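Local coordinates for putative curved DNA-binding protein (Chaetomium thermophilum var. thermophilum DSM 1495, PDB 4IPA) that probably works in ribosome biogenesis as a thermophilic Arx1 related to methionine aminopeptidases, and may bind DNA, at residues F81-T86 and G128-D133; P95-R100 and R270-R275. All blocks are in the same frame, centred on the assembly; numbering follows the deposited sequence.

Both contacts are buried, but they lie at different depths. Contact 1, whose centre is about 7 Å from the centre of the chain, joins the two outer strands of the three-stranded sheet 79-88, 115-124 and 127-136. Contact 2, whose centre is about 15 Å from the centre of the chain, ties the loop that follows strand 79-88 to the approach and start of strand 273-276, with Arg270 and Pro95 partly exposed. Contact 1 is small, combining one serine hydroxyl with isoleucine packing. Contact 2 buries more surface and adds a water bridge, an arginine and a sulfate. The contacts touch where Thr86 packs on Pro95, Tyr96 and Thr97 and where Pro84 meets Leu273.

Contact 1: F81-T86 and G128-D133; sequences FSHPTT and GTIVCD
Ser82 reaches Thr129 with its hydroxyl, OG lying 2.8 Å from Thr129 O, where chi1 (65°) places it. The carbonyl of Ala122 is a second acceptor for the same proton, so the bond to Thr129 is not settled. The His83 ring turns to its own segment: ND1 donates to Pro84 O at 2.9 Å, on a lone pair in the carbonyl plane.

Strands 79-88 and 127-136 are the outer members of a three-stranded antiparallel sheet, and their side chains meet across the middle strand 115-124. Ser82 and His83 both face Gly121 there, forming a classic beta bulge. The sheet probably belongs to the pita-bread fold of M24 relatives such as methionine aminopeptidase.

Van der Waals packing centres on Ile130. Its CG1 lies 3.6 Å from Ser82 OG, while CG2 is 4.1 Å from His83 CB; the His83 and Ile130 side chains cross at about a right angle. An alanine in place of His83 would probably leave Pro84 O without its ND1 donor and open a gap beside Ile130 CD1. Gly128 CA lies 3.9 Å from Ser82 CB, an approach that a beta carbon at Gly128 would obstruct by clashing with that CB.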
loop_
_atom_site.group_PDB
_atom_site.type_symbol
_atom_site.label_atom_id
_atom_site.label_comp_id
_atom_site.label_asym_id
_atom_site.label_seq_id
_atom_site.Cartn_x
_atom_site.Cartn_y
_atom_site.Cartn_z
ATOM N N PHE A 81 14.910 0.062 -2.278
ATOM C CA PHE A 81 13.523 0.401 -1.951
ATOM C C PHE A 81 12.531 -0.353 -2.861
ATOM O O PHE A 81 12.761 -0.482 -4.056
ATOM C CB PHE A 81 13.280 1.903 -2.152
ATOM C CG PHE A 81 14.004 2.790 -1.177
ATOM C CD1 PHE A 81 15.380 2.988 -1.276
ATOM C CD2 PHE A 81 13.305 3.456 -0.177
ATOM C CE1 PHE A 81 16.045 3.820 -0.385
ATOM C CE2 PHE A 81 13.972 4.289 0.719
ATOM C CZ PHE A 81 15.339 4.469 0.615
ATOM N N SER A 82 11.429 -0.838 -2.300
ATOM C CA SER A 82 10.277 -1.198 -3.111
ATOM C C SER A 82 9.320 0.004 -3.136
ATOM O O SER A 82 8.420 0.075 -3.958
ATOM C CB SER A 82 9.561 -2.441 -2.556
ATOM O OG SER A 82 8.996 -2.190 -1.272
ATOM N N HIS A 83 9.528 0.960 -2.234
ATOM C CA HIS A 83 8.634 2.123 -2.150
ATOM C C HIS A 83 9.242 3.159 -1.238
ATOM O O HIS A 83 9.612 2.842 -0.102
ATOM C CB HIS A 83 7.263 1.720 -1.597
ATOM C CG HIS A 83 6.163 2.699 -1.889
ATOM N ND1 HIS A 83 5.988 3.870 -1.173
ATOM C CD2 HIS A 83 5.150 2.663 -2.796
ATOM C CE1 HIS A 83 4.933 4.516 -1.638
ATOM N NE2 HIS A 83 4.406 3.808 -2.627
ATOM N N PRO A 84 9.326 4.409 -1.715
ATOM C CA PRO A 84 9.855 5.512 -0.911
ATOM C C PRO A 84 9.044 5.691 0.370
ATOM O O PRO A 84 7.867 5.327 0.401
ATOM C CB PRO A 84 9.644 6.728 -1.820
ATOM C CG PRO A 84 8.490 6.352 -2.669
ATOM C CD PRO A 84 8.706 4.889 -2.962
ATOM N N THR A 85 9.671 6.225 1.412
ATOM C CA THR A 85 8.953 6.592 2.619
ATOM C C THR A 85 7.968 7.703 2.284
ATOM O O THR A 85 8.348 8.739 1.748
ATOM C CB THR A 85 9.901 7.139 3.694
ATOM O OG1 THR A 85 10.857 6.138 4.062
ATOM C CG2 THR A 85 9.110 7.556 4.921
ATOM N N THR A 86 6.695 7.494 2.569
ATOM C CA THR A 86 5.731 8.547 2.295
ATOM C C THR A 86 4.867 8.760 3.522
ATOM O O THR A 86 4.612 7.830 4.283
ATOM C CB THR A 86 4.834 8.220 1.092
ATOM O OG1 THR A 86 4.143 6.993 1.349
ATOM C CG2 THR A 86 5.661 8.114 -0.191
ATOM N N GLY A 128 9.940 -7.472 -3.535
ATOM C CA GLY A 128 9.589 -6.354 -2.683
ATOM C C GLY A 128 8.379 -6.569 -1.796
ATOM O O GLY A 128 7.450 -7.314 -2.147
ATOM N N THR A 129 8.402 -5.928 -0.632
ATOM C CA THR A 129 7.243 -5.888 0.241
ATOM C C THR A 129 6.897 -4.428 0.441
ATOM O O THR A 129 7.760 -3.636 0.801
ATOM C CB THR A 129 7.560 -6.476 1.634
ATOM O OG1 THR A 129 8.647 -5.738 2.202
ATOM C CG2 THR A 129 7.960 -7.951 1.526
ATOM N N ILE A 130 5.646 -4.069 0.199
ATOM C CA ILE A 130 5.175 -2.721 0.479
ATOM C C ILE A 130 4.190 -2.796 1.651
ATOM O O ILE A 130 3.364 -3.714 1.710
ATOM C CB ILE A 130 4.517 -2.082 -0.772
ATOM C CG1 ILE A 130 5.502 -2.088 -1.945
ATOM C CG2 ILE A 130 4.057 -0.648 -0.480
ATOM C CD1 ILE A 130 4.943 -1.503 -3.239
ATOM N N VAL A 131 4.307 -1.865 2.599
ATOM C CA VAL A 131 3.413 -1.824 3.754
ATOM C C VAL A 131 2.813 -0.436 3.895
ATOM O O VAL A 131 3.451 0.554 3.550
ATOM C CB VAL A 131 4.147 -2.161 5.097
ATOM C CG1 VAL A 131 4.720 -3.554 5.078
ATOM C CG2 VAL A 131 5.250 -1.154 5.387
ATOM N N CYS A 132 1.587 -0.370 4.403
ATOM C CA CYS A 132 0.961 0.904 4.726
ATOM C C CYS A 132 0.122 0.739 5.985
ATOM O O CYS A 132 -0.758 -0.125 6.037
ATOM C CB CYS A 132 0.073 1.417 3.586
ATOM S SG CYS A 132 -0.797 3.012 3.954
ATOM N N ASP A 133 0.411 1.571 6.986
ATOM C CA ASP A 133 -0.396 1.674 8.194
ATOM C C ASP A 133 -1.016 3.076 8.190
ATOM O O ASP A 133 -0.461 4.015 7.607
ATOM C CB ASP A 133 0.493 1.482 9.447
ATOM C CG ASP A 133 -0.319 1.206 10.740
ATOM O OD1 ASP A 133 -1.545 0.953 10.657
ATOM O OD2 ASP A 133 0.288 1.225 11.846
#

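Contact 2: P95-R100 and R270-R275; sequences PYTPLR and RATLHR. With SO4 (sulfate ion), chain E.
The guanidinium of Arg270 has Leu99 CD1 approaching it obliquely and a sulfate ion at its edge, near its plane. The sulfate, probably from the crystallisation liquor, is modelled with O2 only 2.4 Å from Arg270 NH2, a hydrogen bond too short to be taken at face value. Arg270 NH1 has a protein partner, a salt bridge to Asp102. After an extended run to CD, chi3 (-119°) turns NE out of line, and CD itself packs 3.5 Å from Leu99 CD1. The Tyr96 ring carries Pro98 CD over one face, 3.9 Å above the plane and offset toward the rim; Phe92 meets this ring edge-to-face, and the hydroxyl bonds to Glu105.

Thr272 makes the polar link between the segments. Its OG1 donates to Thr97 O at 2.7 Å, approaching from above the carbonyl plane, 55° out of it. The same OG1 accepts a hydrogen bond from a water (2.8 Å), which in turn accepts one from Thr97 N at 2.9 Å. Thr272 thus holds both the N-H, through water, and the C=O of one loop residue, while Thr97 OG1 bonds to Ser305.

Apolar contacts lie on both sides of this link. Leu99 and Thr272 slide past each other in opposite directions, CG to CG2 at 3.9 Å, and Leu273 CD2 rests 4.0 Å from Pro95 CG.

Helix 312-324 packs against Leu99 through Glu312 and against Arg270 through Lys316. Pro95 touches His83, and Leu273 likewise rests against strand 79-88, so the loop and strand 273-276 both lean on it. Strand 273-276 is itself the middle member of a small antiparallel sheet, between 304-305 and 328-330.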
loop_
_atom_site.group_PDB
_atom_site.type_symbol
_atom_site.label_atom_id
_atom_site.label_comp_id
_atom_site.label_asym_id
_atom_site.label_seq_id
_atom_site.Cartn_x
_atom_site.Cartn_y
_atom_site.Cartn_z
ATOM N N PRO A 95 0.350 8.380 -2.179
ATOM C CA PRO A 95 1.375 8.481 -1.129
ATOM C C PRO A 95 2.188 9.766 -1.313
ATOM O O PRO A 95 2.669 10.012 -2.416
ATOM C CB PRO A 95 2.255 7.250 -1.372
ATOM C CG PRO A 95 1.373 6.282 -2.086
ATOM C CD PRO A 95 0.405 7.100 -2.910
ATOM N N TYR A 96 2.339 10.549 -0.244
ATOM C CA TYR A 96 2.924 11.879 -0.303
ATOM C C TYR A 96 4.418 11.881 0.055
ATOM O O TYR A 96 4.822 11.304 1.067
ATOM C CB TYR A 96 2.156 12.803 0.650
ATOM C CG TYR A 96 2.466 14.273 0.500
ATOM C CD1 TYR A 96 2.369 14.900 -0.737
ATOM C CD2 TYR A 96 2.823 15.041 1.599
ATOM C CE1 TYR A 96 2.646 16.259 -0.877
ATOM C CE2 TYR A 96 3.099 16.387 1.470
ATOM C CZ TYR A 96 3.005 16.997 0.228
ATOM O OH TYR A 96 3.278 18.348 0.099
ATOM N N THR A 97 5.232 12.537 -0.770
ATOM C CA THR A 97 6.679 12.616 -0.531
ATOM C C THR A 97 7.294 13.795 -1.306
ATOM O O THR A 97 7.917 13.611 -2.346
ATOM C CB THR A 97 7.405 11.273 -0.858
ATOM O OG1 THR A 97 8.824 11.473 -0.917
ATOM C CG2 THR A 97 6.929 10.699 -2.185
ATOM N N PRO A 98 7.128 15.018 -0.773
ATOM C CA PRO A 98 7.370 16.255 -1.526
ATOM C C PRO A 98 8.845 16.636 -1.705
ATOM O O PRO A 98 9.726 16.080 -1.044
ATOM C CB PRO A 98 6.642 17.306 -0.690
ATOM C CG PRO A 98 6.763 16.806 0.709
ATOM C CD PRO A 98 6.728 15.286 0.618
ATOM N N LEU A 99 9.106 17.581 -2.607
ATOM C CA LEU A 99 10.470 18.105 -2.803
ATOM C C LEU A 99 10.885 19.069 -1.699
ATOM O O LEU A 99 10.066 19.822 -1.176
ATOM C CB LEU A 99 10.599 18.806 -4.145
ATOM C CG LEU A 99 10.386 17.921 -5.372
ATOM C CD1 LEU A 99 10.699 18.688 -6.641
ATOM C CD2 LEU A 99 11.257 16.675 -5.267
ATOM N N ARG A 100 12.161 19.048 -1.349
ATOM C CA ARG A 100 12.693 20.022 -0.398
ATOM C C ARG A 100 12.676 21.443 -0.972
ATOM O O ARG A 100 12.450 22.406 -0.235
ATOM C CB ARG A 100 14.107 19.640 0.073
ATOM C CG ARG A 100 14.616 20.529 1.197
ATOM C CD ARG A 100 15.760 19.896 1.986
ATOM N NE ARG A 100 15.305 18.909 2.963
ATOM C CZ ARG A 100 14.633 19.199 4.075
ATOM N NH1 ARG A 100 14.310 20.453 4.358
ATOM N NH2 ARG A 100 14.270 18.228 4.904
ATOM N N ARG A 270 2.832 18.860 -6.434
ATOM C CA ARG A 270 3.671 18.299 -7.467
ATOM C C ARG A 270 3.723 16.761 -7.370
ATOM O O ARG A 270 3.909 16.198 -6.289
ATOM C CB ARG A 270 5.058 18.903 -7.304
ATOM C CG ARG A 270 6.141 18.334 -8.176
ATOM C CD ARG A 270 7.432 19.091 -7.884
ATOM N NE ARG A 270 7.858 19.727 -9.108
ATOM C CZ ARG A 270 8.006 21.026 -9.296
ATOM N NH1 ARG A 270 7.815 21.899 -8.314
ATOM N NH2 ARG A 270 8.384 21.440 -10.492
ATOM N N ALA A 271 3.533 16.091 -8.501
ATOM C CA ALA A 271 3.719 14.638 -8.583
ATOM C C ALA A 271 5.202 14.300 -8.427
ATOM O O ALA A 271 6.019 14.644 -9.304
ATOM C CB ALA A 271 3.216 14.125 -9.914
ATOM N N THR A 272 5.561 13.635 -7.328
ATOM C CA THR A 272 6.951 13.232 -7.125
ATOM C C THR A 272 7.135 11.730 -7.180
ATOM O O THR A 272 8.238 11.246 -7.433
ATOM C CB THR A 272 7.517 13.769 -5.798
ATOM O OG1 THR A 272 6.751 13.239 -4.705
ATOM C CG2 THR A 272 7.471 15.318 -5.784
ATOM N N LEU A 273 6.060 10.989 -6.946
ATOM C CA LEU A 273 6.127 9.531 -6.937
ATOM C C LEU A 273 6.071 8.968 -8.357
ATOM O O LEU A 273 5.154 9.267 -9.108
ATOM C CB LEU A 273 4.988 8.963 -6.091
ATOM C CG LEU A 273 4.965 7.450 -5.875
ATOM C CD1 LEU A 273 6.143 7.051 -4.989
ATOM C CD2 LEU A 273 3.651 7.034 -5.235
ATOM N N HIS A 274 7.062 8.161 -8.726
ATOM C CA HIS A 274 7.171 7.631 -10.089
ATOM C C HIS A 274 7.796 6.231 -10.064
ATOM O O HIS A 274 8.275 5.775 -9.034
ATOM C CB HIS A 274 8.084 8.518 -10.967
ATOM C CG HIS A 274 7.684 9.962 -11.032
ATOM N ND1 HIS A 274 7.264 10.562 -12.204
ATOM C CD2 HIS A 274 7.689 10.931 -10.088
ATOM C CE1 HIS A 274 7.004 11.837 -11.969
ATOM N NE2 HIS A 274 7.241 12.085 -10.696
ATOM N N ARG A 275 7.802 5.559 -11.209
ATOM C CA ARG A 275 8.587 4.338 -11.372
ATOM C C ARG A 275 8.944 4.123 -12.838
ATOM O O ARG A 275 8.198 4.517 -13.733
ATOM C CB ARG A 275 7.850 3.113 -10.807
ATOM C CG ARG A 275 6.836 2.490 -11.740
ATOM C CD ARG A 275 6.321 1.180 -11.155
ATOM N NE ARG A 275 5.315 0.566 -12.011
ATOM C CZ ARG A 275 5.591 -0.269 -13.014
ATOM N NH1 ARG A 275 6.845 -0.599 -13.295
ATOM N NH2 ARG A 275 4.607 -0.770 -13.744
HETATM S S SO4 E . 8.989 24.357 -11.736
HETATM O O1 SO4 E . 8.205 24.873 -10.615
HETATM O O2 SO4 E . 8.410 23.104 -12.187
HETATM O O3 SO4 E . 8.971 25.316 -12.841
HETATM O O4 SO4 E . 10.366 24.144 -11.310
HETATM O O HOH W 1 4.532 13.920 -3.208
#